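Local coordinates for protein probable porin (Pseudomonas aeruginosa, PDB 4FSO) that probably works as an outer-membrane porin of the OprD family, letting small solutes pass through a beta-barrel channel, at residues A[122-126]-A[127-131]; A[246-249]-A[250-254]. One frame throughout, in Å; residues are numbered along the deposited sequence.

Contact 1. Residues A[122-126]-A[127-131]; sequences MLPDM and PLLKY
A tight two-residue beta hairpin puts M126 next to L129, with P127 and L128 at the corners of a type I turn. M126 N gives a hydrogen bond to L129 O of 2.9 Å with an N-H...O angle of 143°. One pair further from the turn, D125 and K130 form a non-hydrogen-bonded pair, and the next link, Y131 N to P124 O, is weak at 3.1 Å.

The two faces of the hairpin differ. D125 and K130 share the polar one. The lysine chain bends at chi2 (-53°) and chi3 (-85°), bringing CE and NZ back to the aspartate; the salt bridge from NZ to D125 OD1 measures 3.3 Å. The same oxygen faces the edge of the Y131 ring, 3.6 Å from Y131 CD1, and a water lies within hydrogen-bonding distance of both D125 OD1 and Y131 O. This carboxylate therefore serves lysine, ring edge and water together, which probably steadies its rotation.

M126 and L129 hold the other, apolar face. A bend at chi3 turns the methionine methyl toward the turn, where M126 CE meets L128 CB at 3.7 Å. L129 reaches the other way, its CD1 lying 3.9 Å from CG of the P124 ring. Beyond the pair, L123 CD1 approaches Y131 CE2 at 4.2 Å, tilted to the ring.

M126 and L128 also rest on A195 of strand 193-203, while K130 shares a backbone hydrogen bond with N295. Lying close to the centre of the chain, the hairpin fits the inward-folded loop that typically narrows the channel in OprD-family barrels.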
# COMPACT_ATOMS: atom_id res chain seq x y z
N MET A 122 -1.20 5.39 14.49
CA MET A 122 -2.00 4.68 13.50
C MET A 122 -1.24 4.21 12.25
O MET A 122 -0.41 4.95 11.68
CB MET A 122 -3.17 5.57 13.06
CG MET A 122 -4.36 5.55 13.96
SD MET A 122 -5.60 6.69 13.34
CE MET A 122 -5.94 5.93 11.76
N LEU A 123 -1.55 2.99 11.82
CA LEU A 123 -1.18 2.49 10.49
C LEU A 123 -2.39 2.41 9.56
O LEU A 123 -3.07 1.38 9.49
CB LEU A 123 -0.53 1.11 10.61
CG LEU A 123 0.69 0.96 11.53
CD1 LEU A 123 1.37 -0.41 11.36
CD2 LEU A 123 1.64 2.06 11.23
N PRO A 124 -2.68 3.50 8.83
CA PRO A 124 -3.85 3.47 7.94
C PRO A 124 -3.65 2.52 6.76
O PRO A 124 -2.56 2.47 6.21
CB PRO A 124 -3.98 4.92 7.46
CG PRO A 124 -3.08 5.73 8.38
CD PRO A 124 -1.99 4.80 8.77
N ASP A 125 -4.68 1.77 6.40
CA ASP A 125 -4.66 0.95 5.20
C ASP A 125 -5.97 1.09 4.45
O ASP A 125 -6.96 0.46 4.80
CB ASP A 125 -4.40 -0.51 5.55
CG ASP A 125 -3.75 -1.26 4.42
OD1 ASP A 125 -2.99 -0.63 3.65
OD2 ASP A 125 -3.99 -2.48 4.30
N MET A 126 -5.98 1.91 3.41
CA MET A 126 -7.21 2.27 2.70
C MET A 126 -6.87 2.92 1.34
O MET A 126 -5.76 3.40 1.17
CB MET A 126 -8.04 3.22 3.57
CG MET A 126 -7.25 4.39 4.17
SD MET A 126 -8.27 5.83 4.48
CE MET A 126 -9.12 5.99 2.86
N PRO A 127 -7.82 2.95 0.39
CA PRO A 127 -7.52 3.46 -0.97
C PRO A 127 -6.84 4.83 -1.07
O PRO A 127 -6.00 5.01 -1.95
CB PRO A 127 -8.91 3.49 -1.63
CG PRO A 127 -9.60 2.33 -0.99
CD PRO A 127 -9.20 2.45 0.47
N LEU A 128 -7.19 5.78 -0.20
CA LEU A 128 -6.58 7.10 -0.24
C LEU A 128 -5.21 7.12 0.48
O LEU A 128 -4.38 8.01 0.26
CB LEU A 128 -7.56 8.15 0.32
CG LEU A 128 -8.63 8.80 -0.59
CD1 LEU A 128 -9.09 7.94 -1.74
CD2 LEU A 128 -9.84 9.21 0.20
N LEU A 129 -4.97 6.11 1.32
CA LEU A 129 -3.69 5.96 2.02
C LEU A 129 -3.36 4.47 2.33
O LEU A 129 -3.84 3.90 3.32
CB LEU A 129 -3.66 6.81 3.30
CG LEU A 129 -2.32 7.29 3.91
CD1 LEU A 129 -2.53 7.95 5.27
CD2 LEU A 129 -1.25 6.20 4.03
N LYS A 130 -2.57 3.84 1.47
CA LYS A 130 -2.04 2.50 1.76
C LYS A 130 -0.77 2.74 2.51
O LYS A 130 0.14 3.33 1.95
CB LYS A 130 -1.65 1.73 0.49
CG LYS A 130 -2.78 1.32 -0.40
CD LYS A 130 -3.84 0.54 0.37
CE LYS A 130 -3.54 -0.95 0.49
NZ LYS A 130 -4.76 -1.68 1.01
N TYR A 131 -0.67 2.31 3.76
CA TYR A 131 0.60 2.50 4.44
C TYR A 131 1.64 1.62 3.74
O TYR A 131 1.34 0.50 3.24
CB TYR A 131 0.53 2.19 5.94
CG TYR A 131 0.73 0.72 6.26
CD1 TYR A 131 -0.19 -0.22 5.83
CD2 TYR A 131 1.83 0.29 7.00
CE1 TYR A 131 -0.02 -1.55 6.11
CE2 TYR A 131 2.01 -1.04 7.29
CZ TYR A 131 1.08 -1.96 6.84
OH TYR A 131 1.21 -3.30 7.10
O HOH W 1 -0.46 -1.82 2.41

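Contact 2. Residues A[246-249]-A[250-254]; sequences SEDA and GAARA
Two flat groups matter here, the carboxylate of D248, touched by A252, and the carbonyl of A249, which A252 also meets. The A252 methyl packs at one oxygen of the carboxylate, with CB 3.8 Å from D248 OD2. It is the first torsion of D248 (chi1 57°), with CG between the backbone N and the carbonyl carbon, that swings the carboxylate to this methyl. The contact between D248 CB and A252 CB, also 3.8 Å, follows instead from the course of the backbone. The other oxygen, OD1, makes a weak hydrogen bond to the backbone N of I257, at the far end of the loop. At the A249 carbonyl the partner is A252 N: the hydrogen bond from A252 N to A249 O is 3.0 Å long with an N-H...O angle of 147°.

This bond closes a type II' turn running from A249 to A252. G250 takes its first corner with positive phi (48°), a conformation that favours glycine, and A251 takes the second, its methyl directed away from the strand end.

The neighbouring loop holds the turn: A251 N bonds to the side-chain OD1 of N217, and A249 shares a backbone hydrogen bond with V218. Just before the turn, E247 OE2 forms a salt bridge with R220. The arrangement is a type II' turn with glycine at its first corner, opening the surface loop that joins the antiparallel strands 236-248 and 258-270 of the porin barrel.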
# COMPACT_ATOMS: atom_id res chain seq x y z
N SER A 246 -8.40 13.56 -8.82
CA SER A 246 -7.66 14.45 -7.92
C SER A 246 -7.40 15.82 -8.54
O SER A 246 -7.14 15.95 -9.73
CB SER A 246 -6.31 13.84 -7.51
OG SER A 246 -6.36 12.45 -7.56
N GLU A 247 -7.44 16.85 -7.71
CA GLU A 247 -7.09 18.19 -8.14
C GLU A 247 -6.48 18.94 -6.98
O GLU A 247 -6.64 18.53 -5.83
CB GLU A 247 -8.34 18.91 -8.61
CG GLU A 247 -9.34 19.05 -7.50
CD GLU A 247 -10.66 19.59 -7.95
OE1 GLU A 247 -10.94 19.54 -9.18
OE2 GLU A 247 -11.42 20.07 -7.08
N ASP A 248 -5.78 20.03 -7.29
CA ASP A 248 -5.32 20.99 -6.28
C ASP A 248 -6.49 21.50 -5.42
O ASP A 248 -7.62 21.61 -5.89
CB ASP A 248 -4.58 22.16 -6.93
CG ASP A 248 -5.42 22.89 -7.96
OD1 ASP A 248 -5.77 22.27 -8.97
OD2 ASP A 248 -5.70 24.10 -7.77
N ALA A 249 -6.21 21.82 -4.16
CA ALA A 249 -7.25 22.21 -3.20
C ALA A 249 -6.75 23.37 -2.36
O ALA A 249 -5.53 23.48 -2.14
CB ALA A 249 -7.60 21.04 -2.29
N GLY A 250 -7.67 24.22 -1.90
CA GLY A 250 -7.27 25.38 -1.10
C GLY A 250 -6.12 26.22 -1.67
O GLY A 250 -6.18 26.69 -2.82
N ALA A 251 -5.07 26.39 -0.87
CA ALA A 251 -3.91 27.21 -1.27
C ALA A 251 -3.11 26.65 -2.43
O ALA A 251 -2.30 27.37 -3.03
CB ALA A 251 -2.99 27.48 -0.07
N ALA A 252 -3.32 25.36 -2.74
CA ALA A 252 -2.65 24.66 -3.83
C ALA A 252 -1.16 24.77 -3.65
O ALA A 252 -0.45 25.37 -4.47
CB ALA A 252 -3.08 25.21 -5.20
N ARG A 253 -0.68 24.20 -2.56
CA ARG A 253 0.69 24.39 -2.14
C ARG A 253 1.67 23.63 -3.03
O ARG A 253 2.87 23.67 -2.79
CB ARG A 253 0.82 23.96 -0.67
CG ARG A 253 1.85 24.72 0.14
CD ARG A 253 1.67 24.44 1.62
NE ARG A 253 0.51 25.13 2.16
CZ ARG A 253 -0.14 24.79 3.27
NH1 ARG A 253 0.24 23.72 3.97
NH2 ARG A 253 -1.18 25.51 3.67
N ALA A 254 1.17 22.95 -4.07
CA ALA A 254 2.04 22.11 -4.90
C ALA A 254 2.23 22.28 -6.43
O ALA A 254 3.01 21.52 -6.99
CB ALA A 254 1.82 20.63 -4.58

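Contact 1 lies inside the barrel, its centre about 7 Å from the centre of the chain, whereas contact 2 sits at a rim, about 23 Å from that centre. Their own centres are about 21 Å apart and their nearest atoms about 8 Å, so they do not touch. Strand 219-231 is a neighbour of both: its Q221 touches L128 of contact 1 and is hydrogen-bonded to S246 of contact 2. One hairpin thus leans on the wall from within while the other turn follows the end of one of its strands. A bound C8E detergent lies about 11 Å from the M126 side chain.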